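Local coordinates for protein AxyAgu115A (Amphibacillus xylanus NBRC 15112, PDB 6NPS) that probably removes glucuronic acid side groups from xylans such as arabinoglucuronoxylan, as an alpha-glucuronidase of glycoside hydrolase family 115, at residues A[30-35]-A[118-123]; A[416-421]-A[909-914]; A[583-588]-A[638-643]. The protein carries 3 engineered substitutions. All coordinates share one frame; numbering follows the deposited sequence.

The three contacts join different parts of a multidomain glycosidase. Interaction 1 is remote, holding two helices together near the N-terminus; its centre lies about 41 Å from that of interaction 2 and about 48 Å from that of interaction 3, on the other side of the chain's centre from the latter. Interactions 2 and 3 are neighbours, about 15 Å between centres, and touch where V418 CG1 meets F642 CD2 at 4.1 Å. E523 joins them further, bonding to the backbone of both E421 and F642. The loop 416-421 follows barrel strand 405-410, so interaction 2 probably lies on the side of the C-terminal strand ends, where TIM-barrel glycosidases generally carry their active site; interaction 3 adjoins it.

Interaction 1: A[30-35]-A[118-123]; sequences SGVRKI and SDKRGT
V32 is the side chain that both K120 and T123 lean on, one branch for each. Its CG1 meets the methyl CG2 of T123 at 3.6 Å, the tightest point of the contact, where the two side chains cross at nearly a right angle. CG1 of V32 lies opposite the backbone N (chi1 170°), and CG2, turned the other way, rests 4.0 Å from K120 O and about as far from K120 CG. T123 presents its methyl to the valine, while its hydroxyl pairs with T69 OG1.

The other side is looser and wetter. K120 slides past V32 in the opposite direction, bends at chi3, and carries NZ beyond the apolar patch to the carbonyl oxygens of D236 and E237. A water accepts from G31 N at 2.8 Å and, weakly, from K120 NZ, giving the first turn of helix 30-47 a solvent-mediated link to the lysine. Meanwhile D119 OD1 accepts from G122 N at 2.8 Å, capping the helix on which K120 and T123 lie.

The contact is thus plain helix-to-helix packing. V32 and I35 continue it along helix 120-133 onto L127, strand 64-69 lies against V32 through Y67 and T69, and helix 230-238 touches K34 and I35.

Interaction 2: A[416-421]-A[909-914]; sequences GPVSYE and DVINNI
The ring of P417 lies against V910 and I911 at the end of helix 904-912, and its orientation organises the contact. P417 and I911 run past each other in opposite senses, so that CB of the proline comes 3.8 Å from I911 CG1 while its CG lies at 3.9 Å from the same atom. CG and CD of P417 turn to V910, whose CG1 lies 3.8 Å from both. With chi1 at 86°, V910 holds this methyl between the backbone N and the carbonyl carbon, directed at the ring. V418 adds one further contact, its side chain crossing that of I911 at about a right angle and its CG2 reaching I911 CD1 at 4.0 Å; I911 is therefore touched by two successive residues of the loop.

A cis peptide bond before P417 shapes the loop, which follows barrel strand 405-410, and H387 packs against both P417 and V910. On the other partner, a Schellman motif with N913 at its C-prime position ends the helix just past the apolar pair, I914 N bonding to D909 O. A serine in place of P417, without CG and CD, would probably leave V910 CG1 without its loop partner, cost I911 CG1 part of its contact and weaken the preference for the cis peptide.

No hydrogen bond or charge pair spans the two segments, and V418 N is buried by the contact without a partner in the model. A weak bond from R520 to N912 OD1 lies beside it, but between 416-421 and 909-914 themselves cohesion is van der Waals contact of aliphatic groups.

Interaction 3: A[583-588]-A[638-643]; sequences KMWLLN and EHIGFV
W585 reaches from helix 564-596, part of the helical bundle with helices 537-558 and 601-629, to I640 and G641 in the loop that follows the bundle. From CB the indole is swung so that CG stands opposite the carbonyl carbon (chi1 -75°), which carries the ring out toward the loop. At the far side, on the benzo ring, CZ2 does the touching: it sits 3.7 Å from G641 CA and 3.8 Å from I640 CG2, both approached obliquely. The chain of M584 is extended until a bend at chi3 (74°) brings its CE over the rim of one face of the indole, 3.6 Å above the plane. That same methyl lies 4.0 Å from I640 CG2, so the isoleucine methyl rests against the methionine methyl and the indole at once, while L613 of helix 601-629 touches both M584 and I640.

G641 has positive phi, and a CB on it would fall only 3.4 Å from W585 CZ2, a tight approach. N650 bonds to I640 O and ties the backbone of this contact residue to the next part of the loop, and at the outer end E638 makes a weak bond to N662 of the second subunit. Between the segments sits one water, a modest bridge that accepts from G641 N at 2.8 Å and only weakly from W585 NE1.

Interaction 1: A[30-35]-A[118-123]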
ATOM      1  N   SER A  30      26.343  37.916 -47.220  1.00 43.54           N
ATOM      2  CA  SER A  30      26.200  36.513 -47.589  1.00 47.33           C
ATOM      3  C   SER A  30      25.010  35.862 -46.894  1.00 44.43           C
ATOM      4  O   SER A  30      24.255  35.094 -47.509  1.00 44.98           O
ATOM      5  CB  SER A  30      27.487  35.776 -47.223  1.00 55.97           C
ATOM      6  OG  SER A  30      27.717  34.710 -48.117  1.00 70.56           O
ATOM      7  N   GLY A  31      24.840  36.141 -45.603  1.00 36.70           N
ATOM      8  CA  GLY A  31      23.743  35.540 -44.867  1.00 32.40           C
ATOM      9  C   GLY A  31      22.378  36.013 -45.351  1.00 37.96           C
ATOM     10  O   GLY A  31      21.413  35.253 -45.335  1.00 35.73           O
ATOM     11  N   VAL A  32      22.276  37.287 -45.748  1.00 39.88           N
ATOM     12  CA  VAL A  32      21.021  37.823 -46.271  1.00 38.46           C
ATOM     13  C   VAL A  32      20.674  37.162 -47.599  1.00 38.65           C
ATOM     14  O   VAL A  32      19.531  36.751 -47.820  1.00 40.49           O
ATOM     15  CB  VAL A  32      21.121  39.352 -46.389  1.00 44.11           C
ATOM     16  CG1 VAL A  32      19.917  39.911 -47.159  1.00 43.47           C
ATOM     17  CG2 VAL A  32      21.238  39.966 -44.999  1.00 37.71           C
ATOM     18  N   ARG A  33      21.660  36.993 -48.477  1.00 42.77           N
ATOM     19  CA  ARG A  33      21.427  36.279 -49.729  1.00 45.42           C
ATOM     20  C   ARG A  33      20.946  34.851 -49.477  1.00 43.15           C
ATOM     21  O   ARG A  33      20.018  34.380 -50.147  1.00 40.94           O
ATOM     22  CB  ARG A  33      22.705  36.280 -50.568  1.00 52.29           C
ATOM     23  CG  ARG A  33      22.484  36.546 -52.056  1.00 67.38           C
ATOM     24  CD  ARG A  33      23.663  37.293 -52.668  1.00 76.43           C
ATOM     25  NE  ARG A  33      24.928  36.715 -52.223  1.00 84.69           N
ATOM     26  CZ  ARG A  33      26.013  37.420 -51.898  1.00 87.25           C
ATOM     27  NH1 ARG A  33      25.993  38.747 -51.966  1.00 87.38           N
ATOM     28  NH2 ARG A  33      27.114  36.794 -51.492  1.00 85.27           N
ATOM     29  N   LYS A  34      21.535  34.154 -48.484  1.00 39.77           N
ATOM     30  CA  LYS A  34      21.079  32.796 -48.151  1.00 45.48           C
ATOM     31  C   LYS A  34      19.635  32.776 -47.646  1.00 36.75           C
ATOM     32  O   LYS A  34      18.892  31.816 -47.915  1.00 37.40           O
ATOM     33  CB  LYS A  34      21.994  32.161 -47.103  1.00 51.08           C
ATOM     34  CG  LYS A  34      23.420  31.991 -47.570  1.00 60.96           C
ATOM     35  CD  LYS A  34      24.291  31.459 -46.448  1.00 67.35           C
ATOM     36  CE  LYS A  34      24.330  29.937 -46.459  1.00 72.04           C
ATOM     37  NZ  LYS A  34      25.740  29.447 -46.571  1.00 76.56           N
ATOM     38  N   ILE A  35      19.239  33.764 -46.838  1.00 38.57           N
ATOM     39  CA  ILE A  35      17.842  33.825 -46.392  1.00 36.40           C
ATOM     40  C   ILE A  35      16.927  34.121 -47.589  1.00 35.16           C
ATOM     41  O   ILE A  35      15.850  33.535 -47.732  1.00 38.13           O
ATOM     42  CB  ILE A  35      17.706  34.879 -45.276  1.00 36.04           C
ATOM     43  CG1 ILE A  35      18.504  34.467 -44.024  1.00 33.32           C
ATOM     44  CG2 ILE A  35      16.241  35.177 -44.962  1.00 32.17           C
ATOM     45  CD1 ILE A  35      17.962  33.232 -43.356  1.00 30.25           C
ATOM     46  N   SER A 118      17.566  47.572 -41.435  1.00 38.86           N
ATOM     47  CA  SER A 118      18.487  48.516 -40.802  1.00 37.72           C
ATOM     48  C   SER A 118      19.857  47.900 -40.584  1.00 42.58           C
ATOM     49  O   SER A 118      20.847  48.629 -40.453  1.00 46.44           O
ATOM     50  CB  SER A 118      17.941  48.978 -39.456  1.00 38.57           C
ATOM     51  OG  SER A 118      17.902  47.865 -38.544  1.00 39.55           O
ATOM     52  N   ASP A 119      19.918  46.584 -40.545  1.00 39.04           N
ATOM     53  CA  ASP A 119      21.134  45.818 -40.272  1.00 42.47           C
ATOM     54  C   ASP A 119      20.846  44.414 -40.801  1.00 36.78           C
ATOM     55  O   ASP A 119      19.770  44.160 -41.348  1.00 36.20           O
ATOM     56  CB  ASP A 119      21.490  45.857 -38.771  1.00 39.27           C
ATOM     57  CG  ASP A 119      20.283  45.420 -37.843  1.00 51.55           C
ATOM     58  OD1 ASP A 119      19.418  44.628 -38.281  1.00 53.08           O
ATOM     59  OD2 ASP A 119      20.199  45.863 -36.664  1.00 54.43           O
ATOM     60  N   LYS A 120      21.786  43.486 -40.624  1.00 32.25           N
ATOM     61  CA  LYS A 120      21.613  42.157 -41.207  1.00 35.76           C
ATOM     62  C   LYS A 120      20.321  41.485 -40.728  1.00 40.46           C
ATOM     63  O   LYS A 120      19.517  40.991 -41.541  1.00 34.93           O
ATOM     64  CB  LYS A 120      22.816  41.284 -40.882  1.00 35.82           C
ATOM     65  CG  LYS A 120      22.543  39.821 -41.135  1.00 41.41           C
ATOM     66  CD  LYS A 120      23.822  39.036 -41.371  1.00 48.63           C
ATOM     67  CE  LYS A 120      24.808  39.256 -40.268  1.00 49.97           C
ATOM     68  NZ  LYS A 120      26.106  38.572 -40.547  1.00 47.27           N
ATOM     69  N   ARG A 121      20.107  41.433 -39.406  1.00 32.83           N
ATOM     70  CA  ARG A 121      18.946  40.699 -38.914  1.00 33.39           C
ATOM     71  C   ARG A 121      17.629  41.407 -39.265  1.00 35.83           C
ATOM     72  O   ARG A 121      16.619  40.733 -39.502  1.00 34.86           O
ATOM     73  CB  ARG A 121      19.078  40.469 -37.394  1.00 34.10           C
ATOM     74  CG  ARG A 121      19.985  39.271 -36.989  1.00 35.19           C
ATOM     75  CD  ARG A 121      19.963  39.042 -35.444  1.00 34.31           C
ATOM     76  NE  ARG A 121      20.532  40.182 -34.721  1.00 33.85           N
ATOM     77  CZ  ARG A 121      21.843  40.375 -34.592  1.00 41.62           C
ATOM     78  NH1 ARG A 121      22.695  39.494 -35.119  1.00 39.62           N
ATOM     79  NH2 ARG A 121      22.304  41.443 -33.941  1.00 45.63           N
ATOM     80  N   GLY A 122      17.622  42.746 -39.301  1.00 34.15           N
ATOM     81  CA  GLY A 122      16.462  43.474 -39.795  1.00 33.96           C
ATOM     82  C   GLY A 122      16.095  43.079 -41.215  1.00 35.64           C
ATOM     83  O   GLY A 122      14.914  42.937 -41.543  1.00 33.53           O
ATOM     84  N   THR A 123      17.096  42.940 -42.094  1.00 33.71           N
ATOM     85  CA  THR A 123      16.792  42.494 -43.453  1.00 31.92           C
ATOM     86  C   THR A 123      16.219  41.095 -43.435  1.00 33.78           C
ATOM     87  O   THR A 123      15.240  40.798 -44.136  1.00 36.05           O
ATOM     88  CB  THR A 123      18.050  42.537 -44.326  1.00 35.65           C
ATOM     89  OG1 THR A 123      18.715  43.797 -44.151  1.00 36.25           O
ATOM     90  CG2 THR A 123      17.713  42.372 -45.815  1.00 32.36           C
TER
HETATM   91  O   HOH W   1      26.406  37.401 -43.718  1.00 41.96           O

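Interaction 2: A[416-421]-A[909-914]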
ATOM      1  N   GLY A 416      16.060  17.695 -10.371  1.00 30.63           N
ATOM      2  CA  GLY A 416      15.035  17.476  -9.357  1.00 32.66           C
ATOM      3  C   GLY A 416      13.931  18.534  -9.310  1.00 35.86           C
ATOM      4  O   GLY A 416      14.079  19.625  -9.865  1.00 31.69           O
ATOM      5  N   PRO A 417      12.794  18.237  -8.618  1.00 32.50           N
ATOM      6  CA  PRO A 417      12.503  16.931  -7.975  1.00 34.75           C
ATOM      7  C   PRO A 417      12.240  15.795  -8.965  1.00 33.57           C
ATOM      8  O   PRO A 417      12.486  14.652  -8.618  1.00 32.50           O
ATOM      9  CB  PRO A 417      11.218  17.213  -7.144  1.00 36.02           C
ATOM     10  CG  PRO A 417      11.192  18.671  -6.948  1.00 38.24           C
ATOM     11  CD  PRO A 417      11.810  19.265  -8.210  1.00 35.91           C
ATOM     12  N   VAL A 418      11.683  16.095 -10.138  1.00 29.67           N
ATOM     13  CA  VAL A 418      11.400  15.126 -11.205  1.00 33.81           C
ATOM     14  C   VAL A 418      11.678  15.839 -12.534  1.00 31.10           C
ATOM     15  O   VAL A 418      11.152  16.936 -12.777  1.00 34.33           O
ATOM     16  CB  VAL A 418       9.926  14.619 -11.224  1.00 35.17           C
ATOM     17  CG1 VAL A 418       9.754  13.430 -12.251  1.00 30.09           C
ATOM     18  CG2 VAL A 418       9.412  14.235  -9.805  1.00 37.70           C
ATOM     19  N   SER A 419      12.412  15.183 -13.418  1.00 29.56           N
ATOM     20  CA  SER A 419      12.702  15.761 -14.719  1.00 29.73           C
ATOM     21  C   SER A 419      11.429  15.826 -15.553  1.00 31.17           C
ATOM     22  O   SER A 419      10.453  15.117 -15.302  1.00 29.79           O
ATOM     23  CB  SER A 419      13.764  14.942 -15.461  1.00 25.04           C
ATOM     24  OG  SER A 419      14.935  14.787 -14.665  1.00 31.30           O
ATOM     25  N   TYR A 420      11.438  16.714 -16.546  1.00 26.81           N
ATOM     26  CA  TYR A 420      10.377  16.737 -17.540  1.00 28.73           C
ATOM     27  C   TYR A 420      11.018  17.044 -18.882  1.00 32.69           C
ATOM     28  O   TYR A 420      11.576  18.141 -19.116  1.00 31.97           O
ATOM     29  CB  TYR A 420       9.261  17.727 -17.184  1.00 28.28           C
ATOM     30  CG  TYR A 420       9.679  19.146 -16.919  1.00 27.39           C
ATOM     31  CD1 TYR A 420      10.280  19.518 -15.711  1.00 26.94           C
ATOM     32  CD2 TYR A 420       9.398  20.128 -17.855  1.00 29.11           C
ATOM     33  CE1 TYR A 420      10.656  20.829 -15.490  1.00 28.54           C
ATOM     34  CE2 TYR A 420       9.767  21.438 -17.653  1.00 30.47           C
ATOM     35  CZ  TYR A 420      10.381  21.786 -16.471  1.00 31.55           C
ATOM     36  OH  TYR A 420      10.723  23.102 -16.298  1.00 29.41           O
ATOM     37  N   GLU A 421      10.985  16.045 -19.754  1.00 32.25           N
ATOM     38  CA  GLU A 421      11.788  16.130 -20.967  1.00 36.35           C
ATOM     39  C   GLU A 421      11.176  15.401 -22.150  1.00 37.56           C
ATOM     40  O   GLU A 421      11.864  15.268 -23.164  1.00 39.43           O
ATOM     41  CB  GLU A 421      13.204  15.525 -20.758  1.00 41.77           C
ATOM     42  CG  GLU A 421      13.931  15.867 -19.470  1.00 50.32           C
ATOM     43  CD  GLU A 421      15.326  15.228 -19.407  1.00 56.30           C
ATOM     44  OE1 GLU A 421      16.144  15.480 -20.323  1.00 57.71           O
ATOM     45  OE2 GLU A 421      15.595  14.468 -18.451  1.00 57.03           O
ATOM     46  N   ASP A 909       5.652  21.428  -3.549  1.00 35.37           N
ATOM     47  CA  ASP A 909       4.700  22.340  -4.190  1.00 33.64           C
ATOM     48  C   ASP A 909       4.949  22.449  -5.683  1.00 32.40           C
ATOM     49  O   ASP A 909       4.007  22.629  -6.454  1.00 32.75           O
ATOM     50  CB  ASP A 909       4.795  23.735  -3.543  1.00 38.46           C
ATOM     51  CG  ASP A 909       4.417  23.731  -2.052  1.00 48.31           C
ATOM     52  OD1 ASP A 909       3.895  22.712  -1.555  1.00 56.40           O
ATOM     53  OD2 ASP A 909       4.650  24.757  -1.368  1.00 55.79           O
ATOM     54  N   VAL A 910       6.214  22.352  -6.123  1.00 30.77           N
ATOM     55  CA  VAL A 910       6.476  22.548  -7.547  1.00 28.85           C
ATOM     56  C   VAL A 910       5.931  21.362  -8.373  1.00 30.84           C
ATOM     57  O   VAL A 910       5.390  21.542  -9.472  1.00 35.28           O
ATOM     58  CB  VAL A 910       8.006  22.830  -7.713  1.00 35.56           C
ATOM     59  CG1 VAL A 910       8.836  21.567  -7.820  1.00 34.66           C
ATOM     60  CG2 VAL A 910       8.262  23.714  -8.830  1.00 36.83           C
ATOM     61  N   ILE A 911       5.994  20.152  -7.828  1.00 26.07           N
ATOM     62  CA  ILE A 911       5.438  18.961  -8.486  1.00 30.68           C
ATOM     63  C   ILE A 911       3.902  18.957  -8.435  1.00 33.08           C
ATOM     64  O   ILE A 911       3.238  18.537  -9.391  1.00 31.21           O
ATOM     65  CB  ILE A 911       6.020  17.697  -7.822  1.00 33.43           C
ATOM     66  CG1 ILE A 911       7.558  17.720  -7.978  1.00 38.44           C
ATOM     67  CG2 ILE A 911       5.458  16.399  -8.433  1.00 32.77           C
ATOM     68  CD1 ILE A 911       8.007  17.991  -9.401  1.00 42.33           C
ATOM     69  N   ASN A 912       3.311  19.429  -7.330  1.00 30.26           N
ATOM     70  CA  ASN A 912       1.851  19.584  -7.270  1.00 30.31           C
ATOM     71  C   ASN A 912       1.338  20.796  -8.031  1.00 34.34           C
ATOM     72  O   ASN A 912       0.114  20.943  -8.168  1.00 32.43           O
ATOM     73  CB  ASN A 912       1.371  19.704  -5.823  1.00 30.81           C
ATOM     74  CG  ASN A 912       1.546  18.426  -5.048  1.00 33.54           C
ATOM     75  OD1 ASN A 912       1.693  17.352  -5.630  1.00 34.25           O
ATOM     76  ND2 ASN A 912       1.592  18.539  -3.733  1.00 34.90           N
ATOM     77  N   ASN A 913       2.227  21.677  -8.464  1.00 36.54           N
ATOM     78  CA  ASN A 913       1.870  22.948  -9.097  1.00 37.46           C
ATOM     79  C   ASN A 913       0.893  23.775  -8.261  1.00 35.62           C
ATOM     80  O   ASN A 913      -0.033  24.407  -8.792  1.00 33.99           O
ATOM     81  CB  ASN A 913       1.286  22.745 -10.491  1.00 40.09           C
ATOM     82  CG  ASN A 913       1.375  24.030 -11.306  1.00 49.34           C
ATOM     83  OD1 ASN A 913       2.315  24.832 -11.101  1.00 49.63           O
ATOM     84  ND2 ASN A 913       0.440  24.237 -12.216  1.00 50.98           N
ATOM     85  N   ILE A 914       1.063  23.757  -6.941  1.00 30.13           N
ATOM     86  CA  ILE A 914       0.143  24.480  -6.076  1.00 30.18           C
ATOM     87  C   ILE A 914       0.810  24.593  -4.730  1.00 31.09           C
ATOM     88  O   ILE A 914       1.604  23.734  -4.343  1.00 34.76           O
ATOM     89  CB  ILE A 914      -1.240  23.782  -5.950  1.00 29.99           C
ATOM     90  CG1 ILE A 914      -2.291  24.802  -5.492  1.00 30.58           C
ATOM     91  CG2 ILE A 914      -1.206  22.644  -4.946  1.00 28.25           C
ATOM     92  CD1 ILE A 914      -2.661  25.808  -6.599  1.00 32.86           C
TER

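Interaction 3: A[583-588]-A[638-643]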
ATOM      1  N   LYS A 583      -4.515   9.220 -18.683  1.00 28.58           N
ATOM      2  CA  LYS A 583      -5.623   8.271 -18.594  1.00 28.94           C
ATOM      3  C   LYS A 583      -5.174   6.944 -18.010  1.00 30.94           C
ATOM      4  O   LYS A 583      -5.870   6.347 -17.176  1.00 30.33           O
ATOM      5  CB  LYS A 583      -6.205   8.073 -19.981  1.00 26.96           C
ATOM      6  CG  LYS A 583      -7.278   6.989 -20.112  1.00 31.00           C
ATOM      7  CD  LYS A 583      -7.734   6.972 -21.586  1.00 35.42           C
ATOM      8  CE  LYS A 583      -8.736   5.855 -21.903  1.00 41.30           C
ATOM      9  NZ  LYS A 583      -8.805   5.779 -23.419  1.00 45.56           N
ATOM     10  N   MET A 584      -4.026   6.455 -18.466  1.00 27.00           N
ATOM     11  CA  MET A 584      -3.489   5.192 -17.984  1.00 30.67           C
ATOM     12  C   MET A 584      -3.381   5.194 -16.474  1.00 30.82           C
ATOM     13  O   MET A 584      -3.784   4.234 -15.812  1.00 29.46           O
ATOM     14  CB  MET A 584      -2.111   4.938 -18.592  1.00 30.43           C
ATOM     15  CG  MET A 584      -1.465   3.644 -18.078  1.00 30.12           C
ATOM     16  SD  MET A 584       0.188   3.439 -18.839  1.00 35.13           S
ATOM     17  CE  MET A 584       1.113   4.678 -17.951  1.00 32.61           C
ATOM     18  N   TRP A 585      -2.804   6.255 -15.917  1.00 26.60           N
ATOM     19  CA  TRP A 585      -2.601   6.322 -14.474  1.00 25.17           C
ATOM     20  C   TRP A 585      -3.904   6.525 -13.712  1.00 24.08           C
ATOM     21  O   TRP A 585      -4.045   6.033 -12.593  1.00 27.55           O
ATOM     22  CB  TRP A 585      -1.628   7.443 -14.144  1.00 26.10           C
ATOM     23  CG  TRP A 585      -0.187   7.076 -14.469  1.00 28.33           C
ATOM     24  CD1 TRP A 585       0.626   7.686 -15.380  1.00 26.47           C
ATOM     25  CD2 TRP A 585       0.586   6.049 -13.848  1.00 25.46           C
ATOM     26  NE1 TRP A 585       1.871   7.099 -15.362  1.00 25.49           N
ATOM     27  CE2 TRP A 585       1.874   6.087 -14.436  1.00 25.16           C
ATOM     28  CE3 TRP A 585       0.311   5.094 -12.842  1.00 27.24           C
ATOM     29  CZ2 TRP A 585       2.904   5.212 -14.062  1.00 24.59           C
ATOM     30  CZ3 TRP A 585       1.325   4.220 -12.472  1.00 29.71           C
ATOM     31  CH2 TRP A 585       2.620   4.291 -13.076  1.00 32.22           C
ATOM     32  N   LEU A 586      -4.810   7.344 -14.248  1.00 27.32           N
ATOM     33  CA  LEU A 586      -6.103   7.552 -13.622  1.00 26.93           C
ATOM     34  C   LEU A 586      -6.905   6.252 -13.580  1.00 26.24           C
ATOM     35  O   LEU A 586      -7.508   5.933 -12.551  1.00 27.19           O
ATOM     36  CB  LEU A 586      -6.873   8.639 -14.368  1.00 28.91           C
ATOM     37  CG  LEU A 586      -6.259  10.035 -14.249  1.00 30.90           C
ATOM     38  CD1 LEU A 586      -6.957  10.939 -15.250  1.00 28.68           C
ATOM     39  CD2 LEU A 586      -6.420  10.558 -12.882  1.00 27.78           C
ATOM     40  N   LEU A 587      -6.916   5.491 -14.683  1.00 26.67           N
ATOM     41  CA  LEU A 587      -7.535   4.155 -14.671  1.00 27.87           C
ATOM     42  C   LEU A 587      -6.847   3.213 -13.696  1.00 28.26           C
ATOM     43  O   LEU A 587      -7.498   2.350 -13.084  1.00 24.20           O
ATOM     44  CB  LEU A 587      -7.520   3.551 -16.093  1.00 25.37           C
ATOM     45  CG  LEU A 587      -8.415   4.253 -17.104  1.00 28.42           C
ATOM     46  CD1 LEU A 587      -8.077   3.741 -18.470  1.00 33.60           C
ATOM     47  CD2 LEU A 587      -9.987   3.986 -16.823  1.00 30.02           C
ATOM     48  N   ASN A 588      -5.511   3.285 -13.598  1.00 26.58           N
ATOM     49  CA  ASN A 588      -4.800   2.453 -12.639  1.00 26.39           C
ATOM     50  C   ASN A 588      -5.246   2.775 -11.210  1.00 26.18           C
ATOM     51  O   ASN A 588      -5.353   1.872 -10.361  1.00 28.08           O
ATOM     52  CB  ASN A 588      -3.270   2.656 -12.824  1.00 25.73           C
ATOM     53  CG  ASN A 588      -2.415   1.725 -11.969  1.00 33.75           C
ATOM     54  OD1 ASN A 588      -1.278   2.078 -11.629  1.00 34.19           O
ATOM     55  ND2 ASN A 588      -2.912   0.525 -11.665  1.00 33.97           N
ATOM     56  N   GLU A 638      12.586   7.883 -21.820  1.00 38.87           N
ATOM     57  CA  GLU A 638      11.768   7.233 -20.798  1.00 39.38           C
ATOM     58  C   GLU A 638      10.933   8.286 -20.113  1.00 40.39           C
ATOM     59  O   GLU A 638      11.441   9.349 -19.746  1.00 37.25           O
ATOM     60  CB  GLU A 638      12.632   6.525 -19.749  1.00 43.28           C
ATOM     61  CG  GLU A 638      13.293   5.255 -20.226  1.00 54.63           C
ATOM     62  CD  GLU A 638      12.276   4.222 -20.665  1.00 65.53           C
ATOM     63  OE1 GLU A 638      11.303   3.989 -19.916  1.00 62.77           O
ATOM     64  OE2 GLU A 638      12.443   3.659 -21.767  1.00 70.86           O
ATOM     65  N   HIS A 639       9.634   7.990 -19.928  1.00 31.78           N
ATOM     66  CA  HIS A 639       8.739   9.015 -19.415  1.00 33.40           C
ATOM     67  C   HIS A 639       7.644   8.483 -18.489  1.00 36.30           C
ATOM     68  O   HIS A 639       6.766   9.261 -18.086  1.00 39.51           O
ATOM     69  CB  HIS A 639       8.118   9.768 -20.586  1.00 33.26           C
ATOM     70  CG  HIS A 639       7.458   8.878 -21.582  1.00 34.64           C
ATOM     71  ND1 HIS A 639       8.150   8.236 -22.586  1.00 37.72           N
ATOM     72  CD2 HIS A 639       6.157   8.498 -21.715  1.00 37.26           C
ATOM     73  CE1 HIS A 639       7.308   7.504 -23.296  1.00 39.97           C
ATOM     74  NE2 HIS A 639       6.094   7.655 -22.796  1.00 37.10           N
ATOM     75  N   ILE A 640       7.666   7.204 -18.115  1.00 32.76           N
ATOM     76  CA  ILE A 640       6.574   6.598 -17.356  1.00 31.02           C
ATOM     77  C   ILE A 640       7.052   6.258 -15.956  1.00 29.62           C
ATOM     78  O   ILE A 640       8.042   5.532 -15.797  1.00 30.40           O
ATOM     79  CB  ILE A 640       6.009   5.363 -18.078  1.00 36.60           C
ATOM     80  CG1 ILE A 640       5.227   5.820 -19.336  1.00 36.89           C
ATOM     81  CG2 ILE A 640       4.995   4.580 -17.120  1.00 32.00           C
ATOM     82  CD1 ILE A 640       4.898   4.655 -20.300  1.00 37.98           C
ATOM     83  N   GLY A 641       6.321   6.740 -14.943  1.00 31.86           N
ATOM     84  CA  GLY A 641       6.469   6.213 -13.581  1.00 31.82           C
ATOM     85  C   GLY A 641       7.821   6.459 -12.933  1.00 33.77           C
ATOM     86  O   GLY A 641       8.359   5.561 -12.277  1.00 29.24           O
ATOM     87  N   PHE A 642       8.392   7.660 -13.093  1.00 29.52           N
ATOM     88  CA  PHE A 642       9.675   7.924 -12.437  1.00 28.76           C
ATOM     89  C   PHE A 642       9.507   7.757 -10.932  1.00 28.00           C
ATOM     90  O   PHE A 642       8.484   8.151 -10.375  1.00 33.12           O
ATOM     91  CB  PHE A 642      10.176   9.354 -12.735  1.00 26.67           C
ATOM     92  CG  PHE A 642      10.824   9.512 -14.062  1.00 32.08           C
ATOM     93  CD1 PHE A 642      10.517   8.650 -15.123  1.00 33.16           C
ATOM     94  CD2 PHE A 642      11.782  10.523 -14.271  1.00 28.98           C
ATOM     95  CE1 PHE A 642      11.141   8.803 -16.378  1.00 30.64           C
ATOM     96  CE2 PHE A 642      12.373  10.712 -15.511  1.00 31.40           C
ATOM     97  CZ  PHE A 642      12.076   9.852 -16.569  1.00 32.65           C
ATOM     98  N   VAL A 643      10.481   7.120 -10.285  1.00 29.73           N
ATOM     99  CA  VAL A 643      10.545   7.074  -8.826  1.00 33.23           C
ATOM    100  C   VAL A 643      11.708   7.899  -8.292  1.00 37.09           C
ATOM    101  O   VAL A 643      11.869   7.996  -7.063  1.00 33.40           O
ATOM    102  CB  VAL A 643      10.670   5.621  -8.301  1.00 38.23           C
ATOM    103  CG1 VAL A 643       9.546   4.749  -8.833  1.00 37.27           C
ATOM    104  CG2 VAL A 643      12.002   5.047  -8.676  1.00 33.70           C
TER
HETATM  105  O   HOH W   2       4.369   8.735 -15.479  1.00 26.86           O